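Local coordinates for protein possible adhesin (Caldicellulosiruptor kronotskyensis, PDB 4WA0) that probably mediates attachment of this extremely thermophilic bacterium to cellulose, as a tapirin whose C-terminal beta-helix domain is the part described here, at residues Gln107-Gly112 and Lys126-Gly131; Val148-Thr153 and Val169-Arg174; Asp226-Leu231 and Thr352-Ser357; Ile12-Ala17 and Ile314-Ser319; Asn21-Val26 and Asn328-Leu333. All blocks are in the same frame, centred on the assembly; numbering follows the deposited sequence.

Interaction 1 (Gln107-Gly112 and Lys126-Gly131)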
# COMPACT_ATOMS: atom_id res chain seq x y z
N GLN A 107 1.21 -8.84 12.00
CA GLN A 107 2.18 -9.92 12.16
C GLN A 107 3.42 -9.64 11.32
O GLN A 107 3.32 -9.63 10.08
CB GLN A 107 1.55 -11.25 11.78
CG GLN A 107 0.64 -11.81 12.88
CD GLN A 107 0.06 -13.16 12.52
OE1 GLN A 107 0.66 -13.93 11.79
NE2 GLN A 107 -1.11 -13.46 13.06
N LEU A 108 4.56 -9.34 11.95
CA LEU A 108 5.76 -8.94 11.23
C LEU A 108 6.79 -10.04 11.41
O LEU A 108 7.40 -10.15 12.47
CB LEU A 108 6.30 -7.62 11.68
CG LEU A 108 5.32 -6.42 11.69
CD1 LEU A 108 6.02 -5.14 12.12
CD2 LEU A 108 4.65 -6.23 10.36
N TYR A 109 6.98 -10.85 10.37
CA TYR A 109 7.94 -11.95 10.37
C TYR A 109 9.17 -11.62 9.53
O TYR A 109 10.28 -12.04 9.86
CB TYR A 109 7.25 -13.20 9.84
CG TYR A 109 6.16 -13.75 10.77
CD1 TYR A 109 6.09 -13.37 12.10
CD2 TYR A 109 5.14 -14.49 10.29
CE1 TYR A 109 5.02 -13.78 12.92
CE2 TYR A 109 4.12 -14.95 11.13
CZ TYR A 109 4.09 -14.60 12.44
OH TYR A 109 3.04 -15.05 13.28
N GLY A 110 8.99 -10.89 8.42
CA GLY A 110 10.14 -10.59 7.60
C GLY A 110 11.06 -9.60 8.27
O GLY A 110 10.58 -8.65 8.85
N ALA A 111 12.37 -9.87 8.28
CA ALA A 111 13.34 -8.88 8.71
C ALA A 111 13.13 -7.54 8.03
O ALA A 111 12.70 -7.52 6.90
CB ALA A 111 14.71 -9.38 8.41
N GLY A 112 13.46 -6.46 8.71
CA GLY A 112 13.29 -5.16 8.16
C GLY A 112 13.16 -4.12 9.24
O GLY A 112 13.06 -4.44 10.41
N LYS A 126 2.46 -8.60 16.67
CA LYS A 126 3.42 -9.71 16.86
C LYS A 126 4.61 -9.51 15.93
O LYS A 126 4.41 -9.39 14.72
CB LYS A 126 2.72 -11.01 16.60
CG LYS A 126 3.67 -12.14 16.85
CD LYS A 126 3.08 -13.47 16.57
CE LYS A 126 4.23 -14.50 16.64
NZ LYS A 126 3.65 -15.85 16.69
N LEU A 127 5.78 -9.33 16.52
CA LEU A 127 7.05 -9.30 15.76
C LEU A 127 7.82 -10.55 16.11
O LEU A 127 8.00 -10.84 17.28
CB LEU A 127 7.90 -8.14 16.11
CG LEU A 127 7.41 -6.79 15.61
CD1 LEU A 127 6.34 -6.33 16.51
CD2 LEU A 127 8.57 -5.81 15.82
N ALA A 128 8.19 -11.33 15.08
CA ALA A 128 8.87 -12.65 15.31
C ALA A 128 9.97 -12.86 14.32
O ALA A 128 9.72 -12.99 13.12
CB ALA A 128 7.87 -13.76 15.26
N GLY A 129 11.19 -12.89 14.82
CA GLY A 129 12.33 -13.32 14.01
C GLY A 129 13.52 -12.38 14.06
O GLY A 129 13.38 -11.18 14.35
N PRO A 130 14.72 -12.90 13.77
CA PRO A 130 15.86 -12.05 13.73
C PRO A 130 15.69 -10.92 12.72
O PRO A 130 15.15 -11.09 11.65
CB PRO A 130 17.01 -12.99 13.31
CG PRO A 130 16.57 -14.30 13.79
CD PRO A 130 15.09 -14.32 13.48
N GLY A 131 16.20 -9.77 13.09
CA GLY A 131 16.16 -8.62 12.20
C GLY A 131 14.84 -7.88 12.00
O GLY A 131 14.81 -6.96 11.16

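Interaction 2 (Val148-Thr153 and Val169-Arg174)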
# COMPACT_ATOMS: atom_id res chain seq x y z
N VAL A 148 6.93 -9.61 21.15
CA VAL A 148 8.23 -9.35 20.53
C VAL A 148 9.15 -10.53 20.80
O VAL A 148 9.61 -10.71 21.94
CB VAL A 148 8.87 -8.04 21.04
CG1 VAL A 148 10.08 -7.61 20.23
CG2 VAL A 148 7.88 -6.85 21.12
N ILE A 149 9.34 -11.39 19.81
CA ILE A 149 10.00 -12.70 20.03
C ILE A 149 11.06 -13.05 18.98
O ILE A 149 11.06 -12.51 17.84
CB ILE A 149 8.97 -13.86 20.18
CG1 ILE A 149 8.25 -14.23 18.89
CG2 ILE A 149 7.96 -13.51 21.31
CD1 ILE A 149 7.43 -15.47 18.98
N ASP A 150 11.87 -14.03 19.34
CA ASP A 150 12.71 -14.72 18.38
C ASP A 150 13.70 -13.77 17.71
O ASP A 150 14.14 -14.00 16.55
CB ASP A 150 11.87 -15.49 17.36
CG ASP A 150 11.01 -16.58 17.97
OD1 ASP A 150 11.21 -17.02 19.15
OD2 ASP A 150 10.08 -17.05 17.28
N GLY A 151 14.13 -12.74 18.44
CA GLY A 151 15.13 -11.84 17.96
C GLY A 151 14.68 -10.47 17.51
O GLY A 151 15.53 -9.61 17.21
N ALA A 152 13.34 -10.29 17.45
CA ALA A 152 12.75 -9.05 17.09
C ALA A 152 13.07 -8.01 18.13
O ALA A 152 13.29 -8.36 19.31
CB ALA A 152 11.26 -9.19 16.88
N THR A 153 13.13 -6.75 17.74
CA THR A 153 13.20 -5.64 18.67
C THR A 153 12.12 -4.57 18.42
O THR A 153 11.66 -4.40 17.29
CB THR A 153 14.57 -4.92 18.77
OG1 THR A 153 14.86 -4.13 17.63
CG2 THR A 153 15.69 -5.98 18.85
N VAL A 169 7.88 -10.39 25.76
CA VAL A 169 9.18 -10.29 25.08
C VAL A 169 10.03 -11.50 25.51
O VAL A 169 10.26 -11.74 26.72
CB VAL A 169 9.94 -8.99 25.46
CG1 VAL A 169 11.29 -8.91 24.74
CG2 VAL A 169 9.12 -7.73 25.20
N ARG A 170 10.49 -12.28 24.55
CA ARG A 170 11.23 -13.52 24.86
C ARG A 170 12.07 -13.95 23.71
O ARG A 170 11.94 -13.46 22.63
CB ARG A 170 10.24 -14.63 25.27
CG ARG A 170 9.19 -14.99 24.30
CD ARG A 170 8.48 -16.26 24.77
NE ARG A 170 7.36 -16.59 23.94
CZ ARG A 170 7.44 -17.16 22.75
NH1 ARG A 170 8.61 -17.56 22.23
NH2 ARG A 170 6.32 -17.37 22.09
N ASN A 171 12.91 -14.97 23.93
CA ASN A 171 13.68 -15.57 22.92
C ASN A 171 14.65 -14.60 22.22
O ASN A 171 14.67 -14.49 20.99
CB ASN A 171 12.79 -16.30 21.94
CG ASN A 171 12.42 -17.67 22.42
OD1 ASN A 171 11.33 -17.89 22.97
ND2 ASN A 171 13.33 -18.61 22.23
N GLY A 172 15.45 -13.90 23.02
CA GLY A 172 16.50 -13.06 22.47
C GLY A 172 16.04 -11.74 21.88
O GLY A 172 16.68 -11.22 21.02
N SER A 173 14.91 -11.24 22.36
CA SER A 173 14.26 -10.03 21.90
C SER A 173 14.40 -8.97 22.94
O SER A 173 14.76 -9.22 24.09
CB SER A 173 12.82 -10.33 21.59
OG SER A 173 12.76 -11.06 20.38
N ARG A 174 14.10 -7.76 22.52
CA ARG A 174 14.28 -6.58 23.39
C ARG A 174 13.20 -5.57 23.11
O ARG A 174 12.72 -5.49 21.96
CB ARG A 174 15.61 -5.83 23.15
CG ARG A 174 16.84 -6.52 23.70
CD ARG A 174 18.04 -5.57 23.54
NE ARG A 174 18.32 -5.27 22.13
CZ ARG A 174 19.13 -4.31 21.69
NH1 ARG A 174 19.80 -3.53 22.55
NH2 ARG A 174 19.28 -4.15 20.36
O HOH W 1 17.09 -8.74 20.13

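Interaction 3 (Asp226-Leu231 and Thr352-Ser357)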
# COMPACT_ATOMS: atom_id res chain seq x y z
N ASP A 226 -17.55 4.83 0.80
CA ASP A 226 -17.70 3.85 -0.26
C ASP A 226 -16.93 4.43 -1.45
O ASP A 226 -17.41 5.34 -2.09
CB ASP A 226 -19.18 3.66 -0.63
CG ASP A 226 -19.36 2.76 -1.84
OD1 ASP A 226 -18.27 2.31 -2.35
OD2 ASP A 226 -20.55 2.57 -2.30
N TYR A 227 -15.74 3.90 -1.74
CA TYR A 227 -14.84 4.59 -2.68
C TYR A 227 -15.31 4.50 -4.11
O TYR A 227 -14.71 5.17 -4.94
CB TYR A 227 -13.35 4.13 -2.55
CG TYR A 227 -12.63 4.83 -1.40
CD1 TYR A 227 -12.81 4.39 -0.06
CD2 TYR A 227 -11.82 5.97 -1.63
CE1 TYR A 227 -12.19 5.01 1.01
CE2 TYR A 227 -11.22 6.63 -0.55
CZ TYR A 227 -11.41 6.14 0.77
OH TYR A 227 -10.83 6.77 1.85
N THR A 228 -16.27 3.60 -4.41
CA THR A 228 -16.88 3.51 -5.73
C THR A 228 -18.38 3.91 -5.74
O THR A 228 -19.12 3.48 -6.60
CB THR A 228 -16.71 2.06 -6.35
OG1 THR A 228 -17.25 1.06 -5.49
CG2 THR A 228 -15.20 1.73 -6.53
N SER A 229 -18.79 4.81 -4.84
CA SER A 229 -20.14 5.39 -4.91
C SER A 229 -20.40 5.86 -6.31
O SER A 229 -19.59 6.61 -6.85
CB SER A 229 -20.26 6.66 -4.03
OG SER A 229 -20.04 6.35 -2.67
N GLY A 230 -21.54 5.45 -6.87
CA GLY A 230 -21.98 5.92 -8.17
C GLY A 230 -21.53 5.11 -9.37
O GLY A 230 -22.03 5.30 -10.46
N LEU A 231 -20.59 4.18 -9.17
CA LEU A 231 -20.04 3.40 -10.24
C LEU A 231 -21.13 2.68 -11.01
O LEU A 231 -21.88 1.86 -10.45
CB LEU A 231 -19.07 2.35 -9.67
CG LEU A 231 -18.42 1.42 -10.70
CD1 LEU A 231 -17.66 2.16 -11.78
CD2 LEU A 231 -17.56 0.37 -10.04
N THR A 352 -17.53 6.07 -16.20
CA THR A 352 -17.66 5.23 -15.01
C THR A 352 -18.75 5.65 -14.02
O THR A 352 -19.29 4.79 -13.30
CB THR A 352 -16.35 5.20 -14.26
OG1 THR A 352 -16.08 6.50 -13.71
CG2 THR A 352 -15.23 4.73 -15.23
N GLY A 353 -19.01 6.96 -13.95
CA GLY A 353 -20.01 7.49 -13.09
C GLY A 353 -19.61 7.62 -11.65
O GLY A 353 -20.46 7.99 -10.81
N ILE A 354 -18.33 7.42 -11.31
CA ILE A 354 -17.97 7.53 -9.89
C ILE A 354 -18.09 8.99 -9.49
O ILE A 354 -17.63 9.87 -10.21
CB ILE A 354 -16.59 6.95 -9.48
CG1 ILE A 354 -16.52 5.50 -10.01
CG2 ILE A 354 -16.42 7.06 -7.93
CD1 ILE A 354 -15.39 4.64 -9.49
N GLN A 355 -18.76 9.18 -8.34
CA GLN A 355 -19.13 10.47 -7.78
C GLN A 355 -18.85 10.34 -6.30
O GLN A 355 -19.65 9.74 -5.55
CB GLN A 355 -20.62 10.73 -7.98
CG GLN A 355 -21.08 10.81 -9.43
CD GLN A 355 -22.36 10.01 -9.70
OE1 GLN A 355 -23.07 9.60 -8.76
NE2 GLN A 355 -22.65 9.76 -10.98
N PRO A 356 -17.70 10.84 -5.86
CA PRO A 356 -17.44 10.67 -4.43
C PRO A 356 -18.38 11.50 -3.55
O PRO A 356 -18.77 12.59 -3.93
CB PRO A 356 -15.96 11.07 -4.30
CG PRO A 356 -15.36 10.70 -5.63
CD PRO A 356 -16.46 11.11 -6.62
N SER A 357 -18.75 10.95 -2.40
CA SER A 357 -19.65 11.59 -1.42
C SER A 357 -18.99 12.84 -0.84
O SER A 357 -17.82 12.79 -0.42
CB SER A 357 -20.00 10.59 -0.29
OG SER A 357 -20.21 9.27 -0.80
O HOH W 2 -16.47 8.30 -2.19
O HOH W 3 -19.33 7.22 0.80

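Interaction 4 (Ile12-Ala17 and Ile314-Ser319)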
# COMPACT_ATOMS: atom_id res chain seq x y z
N ILE A 12 -2.59 3.64 -8.18
CA ILE A 12 -3.23 2.35 -8.43
C ILE A 12 -4.51 2.30 -7.57
O ILE A 12 -4.43 2.38 -6.33
CB ILE A 12 -2.32 1.16 -8.10
CG1 ILE A 12 -1.01 1.20 -8.87
CG2 ILE A 12 -3.03 -0.15 -8.39
CD1 ILE A 12 -0.03 0.19 -8.40
N PHE A 13 -5.65 2.18 -8.23
CA PHE A 13 -6.93 2.02 -7.54
C PHE A 13 -7.54 0.68 -7.94
O PHE A 13 -7.73 0.39 -9.13
CB PHE A 13 -7.85 3.18 -7.88
CG PHE A 13 -9.18 3.08 -7.21
CD1 PHE A 13 -10.19 2.24 -7.73
CD2 PHE A 13 -9.42 3.82 -6.06
CE1 PHE A 13 -11.38 2.13 -7.03
CE2 PHE A 13 -10.61 3.71 -5.38
CZ PHE A 13 -11.59 2.87 -5.89
N SER A 14 -7.87 -0.18 -6.99
CA SER A 14 -8.52 -1.44 -7.28
C SER A 14 -9.82 -1.56 -6.49
O SER A 14 -9.83 -1.58 -5.24
CB SER A 14 -7.58 -2.57 -6.89
OG SER A 14 -8.10 -3.87 -7.20
N LYS A 15 -10.92 -1.72 -7.21
CA LYS A 15 -12.27 -1.85 -6.56
C LYS A 15 -12.27 -3.04 -5.61
O LYS A 15 -12.78 -2.91 -4.49
CB LYS A 15 -13.42 -1.90 -7.54
CG LYS A 15 -14.82 -2.23 -6.92
CD LYS A 15 -15.88 -2.26 -8.04
CE LYS A 15 -16.67 -3.58 -8.05
NZ LYS A 15 -17.18 -3.92 -9.43
N GLY A 16 -11.73 -4.19 -6.05
CA GLY A 16 -11.71 -5.42 -5.33
C GLY A 16 -10.26 -5.75 -4.95
O GLY A 16 -9.38 -4.87 -4.95
N ALA A 17 -10.00 -7.01 -4.67
CA ALA A 17 -8.69 -7.50 -4.32
C ALA A 17 -7.60 -7.10 -5.36
O ALA A 17 -7.83 -7.15 -6.56
CB ALA A 17 -8.69 -9.00 -4.09
N ILE A 314 -3.22 3.62 -12.95
CA ILE A 314 -3.90 2.31 -13.22
C ILE A 314 -5.11 2.18 -12.34
O ILE A 314 -5.01 2.27 -11.08
CB ILE A 314 -2.94 1.10 -12.97
CG1 ILE A 314 -1.78 1.23 -13.84
CG2 ILE A 314 -3.70 -0.20 -13.06
CD1 ILE A 314 -0.70 0.27 -13.41
N ILE A 315 -6.29 1.92 -12.96
CA ILE A 315 -7.57 1.82 -12.25
C ILE A 315 -8.27 0.56 -12.67
O ILE A 315 -8.51 0.37 -13.86
CB ILE A 315 -8.46 3.04 -12.52
CG1 ILE A 315 -7.76 4.29 -12.02
CG2 ILE A 315 -9.83 2.91 -11.80
CD1 ILE A 315 -8.35 5.57 -12.50
N SER A 316 -8.58 -0.28 -11.69
CA SER A 316 -9.40 -1.43 -11.97
C SER A 316 -10.73 -1.23 -11.30
O SER A 316 -10.81 -0.84 -10.12
CB SER A 316 -8.77 -2.65 -11.35
OG SER A 316 -9.76 -3.68 -11.10
N LEU A 317 -11.78 -1.56 -12.03
CA LEU A 317 -13.15 -1.37 -11.57
C LEU A 317 -13.89 -2.68 -11.67
O LEU A 317 -15.11 -2.67 -11.61
CB LEU A 317 -13.87 -0.28 -12.41
CG LEU A 317 -13.30 1.14 -12.29
CD1 LEU A 317 -14.02 2.11 -13.19
CD2 LEU A 317 -13.32 1.57 -10.87
N GLY A 318 -13.12 -3.78 -11.73
CA GLY A 318 -13.59 -5.13 -11.68
C GLY A 318 -13.68 -5.74 -10.29
O GLY A 318 -13.57 -5.07 -9.28
N SER A 319 -13.91 -7.05 -10.21
CA SER A 319 -14.10 -7.67 -8.90
C SER A 319 -12.81 -7.98 -8.24
O SER A 319 -12.74 -8.01 -7.02
CB SER A 319 -14.95 -8.94 -8.95
OG SER A 319 -14.30 -9.91 -9.73
O HOH W 4 -10.55 -4.79 -8.54
O HOH W 5 -12.21 -8.50 -3.70

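Interaction 5 (Asn21-Val26 and Asn328-Leu333)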
# COMPACT_ATOMS: atom_id res chain seq x y z
N ASN A 21 2.50 -6.99 -9.07
CA ASN A 21 3.55 -7.73 -9.69
C ASN A 21 4.83 -7.58 -8.88
O ASN A 21 4.92 -6.75 -7.96
CB ASN A 21 3.78 -7.23 -11.13
CG ASN A 21 4.12 -5.75 -11.23
OD1 ASN A 21 3.51 -4.91 -10.58
ND2 ASN A 21 5.00 -5.41 -12.16
N LYS A 22 5.83 -8.45 -9.15
CA LYS A 22 7.17 -8.25 -8.55
C LYS A 22 7.93 -7.05 -9.10
O LYS A 22 7.72 -6.58 -10.24
CB LYS A 22 7.98 -9.50 -8.84
CG LYS A 22 7.37 -10.71 -8.07
CD LYS A 22 8.01 -11.98 -8.47
CE LYS A 22 7.29 -13.23 -8.03
NZ LYS A 22 7.31 -13.52 -6.60
N ASN A 23 8.76 -6.47 -8.29
CA ASN A 23 9.62 -5.32 -8.73
C ASN A 23 8.77 -4.13 -9.21
O ASN A 23 9.00 -3.55 -10.25
CB ASN A 23 10.58 -5.80 -9.77
CG ASN A 23 11.66 -6.76 -9.19
OD1 ASN A 23 11.96 -6.82 -7.97
ND2 ASN A 23 12.25 -7.51 -10.06
N LEU A 24 7.74 -3.83 -8.46
CA LEU A 24 6.87 -2.70 -8.72
C LEU A 24 7.44 -1.50 -8.01
O LEU A 24 7.64 -1.56 -6.77
CB LEU A 24 5.45 -3.00 -8.20
CG LEU A 24 4.43 -1.83 -8.22
CD1 LEU A 24 4.16 -1.35 -9.64
CD2 LEU A 24 3.08 -2.14 -7.60
N THR A 25 7.66 -0.39 -8.74
CA THR A 25 8.12 0.86 -8.19
C THR A 25 7.03 1.91 -8.40
O THR A 25 6.51 2.06 -9.54
CB THR A 25 9.42 1.36 -8.85
OG1 THR A 25 10.44 0.36 -8.80
CG2 THR A 25 9.91 2.64 -8.21
N VAL A 26 6.60 2.54 -7.33
CA VAL A 26 5.51 3.55 -7.43
C VAL A 26 5.98 4.82 -6.75
O VAL A 26 6.38 4.79 -5.57
CB VAL A 26 4.19 3.12 -6.78
CG1 VAL A 26 3.11 4.21 -6.98
CG2 VAL A 26 3.66 1.81 -7.32
N ASN A 328 8.74 -12.31 -18.07
CA ASN A 328 9.75 -12.63 -17.05
C ASN A 328 9.09 -12.06 -15.81
O ASN A 328 8.80 -10.88 -15.83
CB ASN A 328 11.01 -11.82 -17.41
CG ASN A 328 11.91 -11.48 -16.21
OD1 ASN A 328 11.83 -12.08 -15.13
ND2 ASN A 328 12.80 -10.50 -16.42
N PRO A 329 8.81 -12.90 -14.80
CA PRO A 329 8.02 -12.36 -13.70
C PRO A 329 8.71 -11.20 -13.01
O PRO A 329 8.04 -10.45 -12.32
CB PRO A 329 7.87 -13.55 -12.71
CG PRO A 329 8.63 -14.71 -13.30
CD PRO A 329 9.48 -14.15 -14.39
N TYR A 330 10.03 -11.05 -13.19
CA TYR A 330 10.79 -9.99 -12.56
C TYR A 330 10.99 -8.74 -13.42
O TYR A 330 11.73 -7.84 -13.02
CB TYR A 330 12.16 -10.54 -12.04
CG TYR A 330 11.97 -11.66 -11.07
CD1 TYR A 330 11.61 -11.38 -9.73
CD2 TYR A 330 11.97 -12.99 -11.49
CE1 TYR A 330 11.33 -12.42 -8.83
CE2 TYR A 330 11.69 -14.04 -10.60
CZ TYR A 330 11.38 -13.74 -9.26
OH TYR A 330 10.98 -14.73 -8.38
N ALA A 331 10.34 -8.66 -14.59
CA ALA A 331 10.58 -7.57 -15.54
C ALA A 331 10.48 -6.19 -14.84
O ALA A 331 11.29 -5.26 -15.02
CB ALA A 331 9.61 -7.69 -16.72
N GLY A 332 9.43 -6.08 -14.02
CA GLY A 332 9.18 -4.87 -13.24
C GLY A 332 8.34 -3.79 -13.94
O GLY A 332 8.19 -3.81 -15.17
N LEU A 333 7.77 -2.91 -13.13
CA LEU A 333 6.99 -1.79 -13.61
C LEU A 333 7.40 -0.63 -12.73
O LEU A 333 7.36 -0.76 -11.49
CB LEU A 333 5.48 -1.99 -13.42
CG LEU A 333 4.57 -0.76 -13.78
CD1 LEU A 333 4.65 -0.46 -15.27
CD2 LEU A 333 3.11 -1.04 -13.41
O HOH W 6 7.36 -7.68 -12.61
O HOH W 7 5.52 -10.36 -11.31

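Interaction 1 (Gln107-Gly112 and Lys126-Gly131)
Leu108 sits between the two residues it bonds on the neighbouring coil: its N donates to Lys126 O at 2.8 Å, its O accepts from Ala128 N at 3.0 Å, and the two strands run parallel in register. Past the strands the chains turn together, and Gly112 N binds Gly131 O (2.8 Å), approaching from above that carbonyl's plane. Of the side chains, the Leu108 and Leu127 pair lies side by side on the inward face, CD1 of Leu108 meeting CG of Leu127 at 4.1 Å; both also touch Val132, one corner further along. Outside, the Tyr109 ring reaches over the next coil. Its CD1 rests 3.6 Å from Ala128 CB, while Lys126, extended beyond a CG that stands anti to the backbone N (chi1 -178°), brings CE to the ring's edge near its plane. Lys126 NZ ends 3.6 Å from Tyr109 OH. At the turn, Arg87 of the preceding coil donates NH1 to Tyr109 O and Pro130 O, tying successive corners together. The in-register parallel pairing of successive coils, here with leucines inside and Tyr109 and Lys126 outside, is characteristic of a parallel beta-helix.

Interaction 2 (Val148-Thr153 and Val169-Arg174)
Ser173 OG lies under the turn of the preceding coil, and the polar contacts gather round it. It accepts from Gly151 N at 2.9 Å in a bent bond, and stands 3.0 Å from Ala152 O, where a weak bond is possible but its proton has Arg170 O as another candidate. OG, anti to the carbonyl carbon (chi1 -74°), is carried beneath the type I' turn from Ile149 to Ala152. Backbone bonds flank the site: Arg170 N to Val148 O at 3.2 Å, and weaker ones from Asp150 N to Arg170 O and from Arg174 N to Ala152 O. A water donates to Gly172 O and, weakly, to Gly151 O.

Turns stacked coil on coil are a feature of parallel beta-helices; here they follow strands 145-149 and 166-170.

Apolar contacts divide between the two faces. Inside, Val148 CB meets Val169 CG2 at 4.2 Å. Outside, Ile149 and Arg170 run side by side; Ile149 CG2 lies over the centre of one guanidinium face, 4.0 Å from CZ of Arg170.

Charged and amide groups complete the outer edge. Arg170 NH1 donates to Asn171 OD1 (2.8 Å), with that oxygen in the guanidinium plane. Asp150 OD1 approaches Arg170 NH1 only to 4.1 Å, beyond a salt bridge. Asp150 OD1 packs against Asn171 CB at 3.3 Å, the carboxylate turned 77° from the amide.

Interaction 3 (Asp226-Leu231 and Thr352-Ser357)
Two overlapping beta turns, a type I turn from Asp226 to Ser229 and a type II turn from Thr228 to Leu231, meet the C-terminal tail where it leaves a helix, so that the contact joins two irregular segments. The direct hydrogen bond across it runs from Gln355 N to Ser229 O, 3.1 Å long and almost straight (176°). The same carbonyl oxygen is approached by Ile354 CG2 at 3.4 Å.

Ile354 carries the apolar part. With CG1 anti to the carbonyl carbon (chi1 -52°), that branch lies alongside Leu231, whose CD1 touches Ile354 CG1 at 3.9 Å; further out, Ile354 CD1 meets Thr228 CG2. Leu231 CD1 also comes within 3.4 Å of Thr352 O, whose own residue ends the helix before Gly353 breaks it with positive phi.

The first turn is fixed from within. Asp226 OD1 accepts from Thr228 N, forming an Asx turn, and Asp226 O accepts from Ser229 N, from Ser229 OG at 2.9 Å, and from a water that is also weakly bonded by Ser357 N. Tyr227 O, by contrast, is buried here with no polar partner in the model. Near the less ordered tail end, a second water accepts from Asp226 N and lies 2.7 Å from Ser357 OG, so part of the joint is solvent-mediated.

Tyr227 packs on Tyr10, Phe13 and Tyr32, and Leu231 on Lys15 and Arg297, which sets this loop, between helix 217-224 and strand 247-251, and the tail after helix 342-352 against the outside of the coil that holds strand 10-14.

Interaction 4 (Ile12-Ala17 and Ile314-Ser319)
Phe13 is bonded through both its backbone groups to the neighbouring strand: its N donates to Ile314 O at 2.9 Å and its O accepts from Ser316 N at 2.8 Å. A third bond, Lys15 N to Ser316 O at 3.0 Å, extends the parallel pairing to the start of the turn. Beyond it one water takes over. It accepts from Gly16 N at 2.8 Å and lies within bonding distance of Ser14 OG, Ser316 OG and Gly318 O, linking the two turns. Ser14 OG in turn donates to Gly16 O (2.8 Å), from above that carbonyl's plane, and Gly16 O has a second donor in Ser33 OG. Gly318 N makes a weak bond to Ser316 OG (3.4 Å). A further water accepts from Ala17 N.

Leu317 O is met by Lys15 NZ at 3.3 Å. The lysine chain leaves with CG anti to the backbone N (chi1 172°), runs past Gly318 O and bends at its third torsion. Arg297 NE gives the same oxygen a weak second bond. On the opposite face from Ser14 and Ser316, the Phe13 ring crosses Ile315, CD1 of Phe13 lying 4.1 Å from CG2 of Ile315, and stacks on Tyr32.

The strands are about 300 residues apart in sequence, yet they pair in register with side chains aligned residue for residue, as coils of a parallel beta-helix do; here the N-terminal coil is joined to one built from the C-terminal part of the domain.

Interaction 5 (Asn21-Val26 and Asn328-Leu333)
Asn23, in a left-handed backbone conformation (phi 60°, psi 44°), reaches across to the next coil with its side chain: ND2 donates to Tyr330 O at 3.0 Å, the oxygen lying in the amide plane. The amide also sits at the edge of the Tyr330 ring, near its plane, with the two planes 53° apart, and ND2 has a further acceptor in Arg65 O.

Lys22 approaches the same tyrosine differently. The two side chains cross at a slant, Lys22 CD coming to 3.4 Å from Tyr330 CE1, before the lysine bends at its fourth torsion. Lys22 NZ then forms salt bridges with Asp40 and Asp61, and Tyr330 OH is also bonded to Asp61, so this carboxylate ties the ends of both side chains.

Two waters bridge the turns. One molecule donates to Lys22 O and Pro329 O and accepts from Gly332 N, while another accepts from Lys22 N and gives a second bond to Pro329 O, at 2.7 Å. Asn328 OD1 accepts from Tyr330 N in an Asx turn, within a type I turn from Asn328 to Ala331.

After this hydrated corner the backbones come together: Leu333 N binds Asn23 O at 3.2 Å, and Thr25 N binds Leu333 O at 2.8 Å. Leu24 and Leu333, each with CG anti to the backbone N, lie side by side, CD1 of Leu24 meeting CD2 of Leu333 at 3.9 Å, and Leu24 also packs on Ile12. This in-register parallel pairing, with aligned leucines facing the interior, is what fits a parallel beta-helix.

Overall arrangement
Four of the contacts lie on the coils of one beta-helix; interaction 3 lies outside them. Interactions 1 and 2 meet where strand 125-128 of interaction 1 neighbours strand 145-149 of interaction 2, with centres about 9 Å apart; they come in series along the chain and repeat one coil-to-coil relation. Interactions 4 and 5 pair N-terminal segments with others some 300 residues later, and so enclose interactions 1 and 2 in sequence. Their centres lie about 18 Å apart, joined by Ile12, Leu24, Ile314 and Leu333 packing together. Interaction 3 lies about 13 Å from interaction 4, centre to centre, and packs on it. The beta-helix is therefore extended by C-terminal coils stacked against its N-terminal one.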